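Local coordinates for protein 6-phospho-beta-d glycosidase (Streptococcus pyogenes, PDB 5FOO) that hydrolyses beta-glucosides, most likely those phosphorylated at the sugar's 6-position, as a retaining family 1 glycoside hydrolase, at residues V192-A197 with V274-T279; L196-A201 with P280-L285. The protein carries 1 engineered substitution. One frame throughout, in Å; residues are numbered along the deposited sequence.

Contact 1: V192-A197 with V274-T279; sequences VAYNLA and VLWQST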
loop_
_atom_site.group_PDB
_atom_site.type_symbol
_atom_site.label_atom_id
_atom_site.label_comp_id
_atom_site.label_asym_id
_atom_site.label_seq_id
_atom_site.Cartn_x
_atom_site.Cartn_y
_atom_site.Cartn_z
ATOM N N VAL A 192 -10.828 14.712 0.637
ATOM C CA VAL A 192 -9.631 13.985 0.206
ATOM C C VAL A 192 -9.936 12.558 -0.257
ATOM O O VAL A 192 -9.412 12.155 -1.304
ATOM C CB VAL A 192 -8.518 14.051 1.268
ATOM C CG1 VAL A 192 -7.364 13.084 1.029
ATOM C CG2 VAL A 192 -7.918 15.474 1.275
ATOM N N ALA A 193 -10.781 11.821 0.489
ATOM C CA ALA A 193 -11.177 10.490 0.100
ATOM C C ALA A 193 -11.891 10.483 -1.263
ATOM O O ALA A 193 -11.540 9.691 -2.135
ATOM C CB ALA A 193 -12.044 9.871 1.158
ATOM N N TYR A 194 -12.858 11.389 -1.455
ATOM C CA TYR A 194 -13.491 11.497 -2.775
ATOM C C TYR A 194 -12.442 11.829 -3.862
ATOM O O TYR A 194 -12.461 11.245 -4.958
ATOM C CB TYR A 194 -14.598 12.542 -2.780
ATOM C CG TYR A 194 -15.158 12.868 -4.135
ATOM C CD1 TYR A 194 -14.594 13.812 -4.913
ATOM C CD2 TYR A 194 -16.284 12.201 -4.610
ATOM C CE1 TYR A 194 -15.113 14.105 -6.179
ATOM C CE2 TYR A 194 -16.829 12.474 -5.854
ATOM C CZ TYR A 194 -16.227 13.408 -6.648
ATOM O OH TYR A 194 -16.768 13.635 -7.839
ATOM N N ASN A 195 -11.510 12.737 -3.540
ATOM C CA ASN A 195 -10.573 13.212 -4.537
ATOM C C ASN A 195 -9.594 12.092 -4.931
ATOM O O ASN A 195 -9.245 11.958 -6.103
ATOM C CB ASN A 195 -9.829 14.462 -4.080
ATOM C CG ASN A 195 -10.701 15.719 -4.081
ATOM O OD1 ASN A 195 -11.866 15.737 -4.535
ATOM N ND2 ASN A 195 -10.129 16.784 -3.560
ATOM N N LEU A 196 -9.206 11.251 -3.970
ATOM C CA LEU A 196 -8.350 10.076 -4.265
ATOM C C LEU A 196 -9.021 9.029 -5.158
ATOM O O LEU A 196 -8.392 8.459 -6.092
ATOM C CB LEU A 196 -7.847 9.472 -2.968
ATOM C CG LEU A 196 -6.804 10.348 -2.295
ATOM C CD1 LEU A 196 -6.638 9.862 -0.868
ATOM C CD2 LEU A 196 -5.468 10.283 -2.993
ATOM N N ALA A 197 -10.305 8.809 -4.900
ATOM C CA ALA A 197 -11.119 7.906 -5.710
ATOM C C ALA A 197 -11.335 8.430 -7.140
ATOM O O ALA A 197 -11.255 7.668 -8.067
ATOM C CB ALA A 197 -12.459 7.686 -5.066
ATOM N N VAL A 274 -20.808 16.450 6.247
ATOM C CA VAL A 274 -19.437 16.398 5.778
ATOM C C VAL A 274 -19.255 15.756 4.407
ATOM O O VAL A 274 -18.120 15.524 3.989
ATOM C CB VAL A 274 -18.505 15.691 6.817
ATOM C CG1 VAL A 274 -18.410 16.531 8.104
ATOM C CG2 VAL A 274 -18.953 14.262 7.112
ATOM N N LEU A 275 -20.346 15.509 3.701
ATOM C CA LEU A 275 -20.287 14.938 2.373
ATOM C C LEU A 275 -19.400 15.771 1.408
ATOM O O LEU A 275 -19.423 17.003 1.416
ATOM C CB LEU A 275 -21.687 14.753 1.789
ATOM C CG LEU A 275 -21.794 14.010 0.434
ATOM C CD1 LEU A 275 -21.445 12.523 0.566
ATOM C CD2 LEU A 275 -23.185 14.184 -0.143
ATOM N N TRP A 276 -18.583 15.050 0.633
ATOM C CA TRP A 276 -17.715 15.621 -0.387
ATOM C C TRP A 276 -18.512 16.418 -1.385
ATOM O O TRP A 276 -19.696 16.211 -1.568
ATOM C CB TRP A 276 -16.914 14.514 -1.160
ATOM C CG TRP A 276 -17.766 13.347 -1.613
ATOM C CD1 TRP A 276 -18.746 13.351 -2.571
ATOM C CD2 TRP A 276 -17.753 12.046 -1.054
ATOM N NE1 TRP A 276 -19.364 12.146 -2.618
ATOM C CE2 TRP A 276 -18.735 11.289 -1.751
ATOM C CE3 TRP A 276 -16.958 11.426 -0.076
ATOM C CZ2 TRP A 276 -18.941 9.929 -1.529
ATOM C CZ3 TRP A 276 -17.181 10.048 0.187
ATOM C CH2 TRP A 276 -18.166 9.324 -0.532
ATOM N N GLN A 277 -17.818 17.324 -2.027
ATOM C CA GLN A 277 -18.328 17.988 -3.220
ATOM C C GLN A 277 -18.034 17.147 -4.473
ATOM O O GLN A 277 -16.867 16.873 -4.787
ATOM C CB GLN A 277 -17.625 19.348 -3.371
ATOM C CG GLN A 277 -18.173 20.409 -2.465
ATOM C CD GLN A 277 -19.549 20.891 -2.929
ATOM O OE1 GLN A 277 -19.706 21.344 -4.078
ATOM N NE2 GLN A 277 -20.562 20.777 -2.054
ATOM N N SER A 278 -19.060 16.815 -5.247
ATOM C CA SER A 278 -18.851 16.110 -6.476
ATOM C C SER A 278 -19.575 16.817 -7.613
ATOM O O SER A 278 -20.344 17.698 -7.362
ATOM C CB SER A 278 -19.387 14.704 -6.277
ATOM O OG SER A 278 -20.791 14.715 -6.261
ATOM N N THR A 279 -19.326 16.439 -8.858
ATOM C CA THR A 279 -20.165 16.848 -9.994
ATOM C C THR A 279 -20.706 15.627 -10.699
ATOM O O THR A 279 -20.142 14.528 -10.582
ATOM C CB THR A 279 -19.417 17.734 -11.001
ATOM O OG1 THR A 279 -18.505 16.940 -11.757
ATOM C CG2 THR A 279 -18.639 18.866 -10.279
#
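Tyr-194 projects from its helix against Trp-276, and the two rings form an offset stack. The phenol lies over the five-membered part of the indole, with centroids 4.5 Å apart and planes inclined by 30°. The approach is closest along one side of the phenol, where Tyr-194 CD2 sits over the indole face 3.4 Å from Trp-276 CD1; Leu-275 CD1 packs on the opposite face of that indole. Farther back, the methylene carbons also meet, Tyr-194 CB lying 3.4 Å from Trp-276 CB. With CG set between the backbone N and the carbonyl carbon (chi1 47°), the indole folds back beside its own main chain and turns a face to the helix. Tyr-194 instead has its CG opposite the backbone N (chi1 171°), which carries the long ring outward along the extended loop. There the peptide oxygen Gln-277 O lies over one face of the phenol, 3.6 Å from Tyr-194 CE1, while the methylene of Ser-278 abuts the far end of the ring, with Ser-278 CB 3.2 Å from Tyr-194 OH. No hydrogen bond joins the two segments directly. The phenol oxygen is instead bonded to Glu-282, and Gln-277 O accepts from Lys-136, so both oxygens are satisfied from outside the two segments. At the end of the loop, Thr-279 OG1 caps the next helix by accepting from Glu-282 N. The contact packs helix 186-208 of this family 1 TIM barrel against the linker between helices 263-271 and 280-288. Val-266 and Leu-269 of helix 263-271 touch the indole, while Ala-193, next to Tyr-194 in helix 186-208, meets Leu-251 and Phe-252 of helix 235-258.

Contact 2: L196-A201 with P280-L285; sequences LALATA and PEELAL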
loop_
_atom_site.group_PDB
_atom_site.type_symbol
_atom_site.label_atom_id
_atom_site.label_comp_id
_atom_site.label_asym_id
_atom_site.label_seq_id
_atom_site.Cartn_x
_atom_site.Cartn_y
_atom_site.Cartn_z
ATOM N N LEU A 196 -9.206 11.251 -3.970
ATOM C CA LEU A 196 -8.350 10.076 -4.265
ATOM C C LEU A 196 -9.021 9.029 -5.158
ATOM O O LEU A 196 -8.392 8.459 -6.092
ATOM C CB LEU A 196 -7.847 9.472 -2.968
ATOM C CG LEU A 196 -6.804 10.348 -2.295
ATOM C CD1 LEU A 196 -6.638 9.862 -0.868
ATOM C CD2 LEU A 196 -5.468 10.283 -2.993
ATOM N N ALA A 197 -10.305 8.809 -4.900
ATOM C CA ALA A 197 -11.119 7.906 -5.710
ATOM C C ALA A 197 -11.335 8.430 -7.140
ATOM O O ALA A 197 -11.255 7.668 -8.067
ATOM C CB ALA A 197 -12.459 7.686 -5.066
ATOM N N LEU A 198 -11.614 9.716 -7.260
ATOM C CA LEU A 198 -11.725 10.401 -8.522
ATOM C C LEU A 198 -10.392 10.365 -9.278
ATOM O O LEU A 198 -10.385 10.127 -10.491
ATOM C CB LEU A 198 -12.166 11.846 -8.361
ATOM C CG LEU A 198 -12.199 12.696 -9.663
ATOM C CD1 LEU A 198 -13.245 12.190 -10.629
ATOM C CD2 LEU A 198 -12.481 14.136 -9.316
ATOM N N ALA A 199 -9.290 10.606 -8.584
ATOM C CA ALA A 199 -7.961 10.436 -9.184
ATOM C C ALA A 199 -7.702 9.037 -9.712
ATOM O O ALA A 199 -7.106 8.887 -10.740
ATOM C CB ALA A 199 -6.881 10.818 -8.198
ATOM N N THR A 200 -8.165 8.037 -9.004
ATOM C CA THR A 200 -8.051 6.648 -9.436
ATOM C C THR A 200 -8.723 6.463 -10.822
ATOM O O THR A 200 -8.113 5.926 -11.764
ATOM C CB THR A 200 -8.661 5.692 -8.436
ATOM O OG1 THR A 200 -8.064 5.861 -7.136
ATOM C CG2 THR A 200 -8.421 4.223 -8.859
ATOM N N ALA A 201 -9.944 6.968 -10.934
ATOM C CA ALA A 201 -10.734 6.843 -12.162
ATOM C C ALA A 201 -10.160 7.664 -13.316
ATOM O O ALA A 201 -10.114 7.174 -14.440
ATOM C CB ALA A 201 -12.175 7.240 -11.898
ATOM N N PRO A 280 -21.836 15.783 -11.432
ATOM C CA PRO A 280 -22.305 14.634 -12.206
ATOM C C PRO A 280 -21.274 14.057 -13.216
ATOM O O PRO A 280 -21.248 12.823 -13.443
ATOM C CB PRO A 280 -23.583 15.165 -12.922
ATOM C CG PRO A 280 -23.952 16.416 -12.187
ATOM C CD PRO A 280 -22.653 16.989 -11.671
ATOM N N GLU A 281 -20.425 14.902 -13.799
ATOM C CA GLU A 281 -19.396 14.470 -14.787
ATOM C C GLU A 281 -18.322 13.592 -14.109
ATOM O O GLU A 281 -17.864 12.585 -14.618
ATOM C CB GLU A 281 -18.709 15.703 -15.436
ATOM C CG GLU A 281 -19.581 16.636 -16.313
ATOM C CD GLU A 281 -20.650 17.500 -15.549
ATOM O OE1 GLU A 281 -20.520 17.870 -14.339
ATOM O OE2 GLU A 281 -21.675 17.813 -16.185
ATOM N N GLU A 282 -17.957 13.975 -12.905
ATOM C CA GLU A 282 -16.986 13.237 -12.089
ATOM C C GLU A 282 -17.557 11.940 -11.701
ATOM O O GLU A 282 -16.888 10.940 -11.920
ATOM C CB GLU A 282 -16.531 13.994 -10.842
ATOM C CG GLU A 282 -15.738 15.245 -11.185
ATOM C CD GLU A 282 -15.468 16.139 -9.969
ATOM O OE1 GLU A 282 -15.881 15.785 -8.839
ATOM O OE2 GLU A 282 -14.878 17.214 -10.141
ATOM N N LEU A 283 -18.815 11.911 -11.259
ATOM C CA LEU A 283 -19.437 10.638 -10.916
ATOM C C LEU A 283 -19.559 9.621 -12.087
ATOM O O LEU A 283 -19.426 8.395 -11.886
ATOM C CB LEU A 283 -20.796 10.822 -10.242
ATOM C CG LEU A 283 -20.679 11.542 -8.878
ATOM C CD1 LEU A 283 -22.033 12.009 -8.317
ATOM C CD2 LEU A 283 -19.938 10.697 -7.872
ATOM N N ALA A 284 -19.803 10.140 -13.280
ATOM C CA ALA A 284 -19.863 9.309 -14.494
ATOM C C ALA A 284 -18.452 8.833 -14.890
ATOM O O ALA A 284 -18.290 7.673 -15.297
ATOM C CB ALA A 284 -20.521 10.091 -15.638
ATOM N N LEU A 285 -17.431 9.678 -14.713
ATOM C CA LEU A 285 -16.016 9.253 -14.946
ATOM C C LEU A 285 -15.694 8.090 -14.036
ATOM O O LEU A 285 -15.168 7.081 -14.495
ATOM C CB LEU A 285 -15.021 10.407 -14.751
ATOM C CG LEU A 285 -14.024 10.844 -15.812
ATOM C CD1 LEU A 285 -14.542 10.616 -17.227
ATOM C CD2 LEU A 285 -13.658 12.328 -15.640
#
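Leu-198 sets its two methyl groups against the side chain of Glu-282, the two side chains crossing at about a right angle. Leu-198 CD1 lies 3.8 Å from Glu-282 CB, and the other branch reaches farther out, placing Leu-198 CD2 3.7 Å from Glu-282 CD. One methyl thus meets the aliphatic root of the glutamate and the other its carboxylate end. Beyond CG the glutamate is extended (chi2 171°), which lays the chain across the leucine and leaves the carboxylate against Leu-198 CD2. One turn farther along both helices, Ala-201 faces Leu-285, and Ala-201 CB comes 4.0 Å from the backbone atom Leu-285 O; the small methyl lets the main chains approach to 6.4 Å between Ala-201 CA and Leu-285 CA. This interface has no hydrogen bond across it. In the next shell, Glu-282 OE1 forms a salt bridge to Lys-136, beside its Tyr-194 partner, an environment that would probably favour the charged carboxylate. Within helix 186-208, Leu-196 O accepts twice from one residue: Thr-200 N and Thr-200 OG1 reach it from opposite faces of its plane, the hydroxyl at 2.8 Å from Leu-196 O. His-163 NE2 also hydrogen-bonds to Leu-196 O, on a part of the helix that does not touch 280-285. Leu-285 additionally touches Lys-202 and Gln-205. The contact therefore sets the short helix 280-288 on the outer side of helix 186-208, whose other side, through Leu-196, packs on helices 166-174 and 235-258.

How the contacts relate
Both contacts use helix 186-208 and share Leu-196 and Ala-197, with their centres about 9 Å apart. Each is partly buried, about 20 Å from the centre of the chain, so neither lies in the heart of the barrel. Contact 1 meets a loop and is largely aromatic; contact 2 joins two helices through a leucine on a glutamate side chain and an alanine methyl near a backbone oxygen, and buries somewhat less surface. Their joint is the probable hydrogen bond between Tyr-194 OH and Glu-282 OE1, 2.5 Å apart. Leu-283 adds packing there, its methyls lying near Ser-278 OG and the Tyr-194 ring.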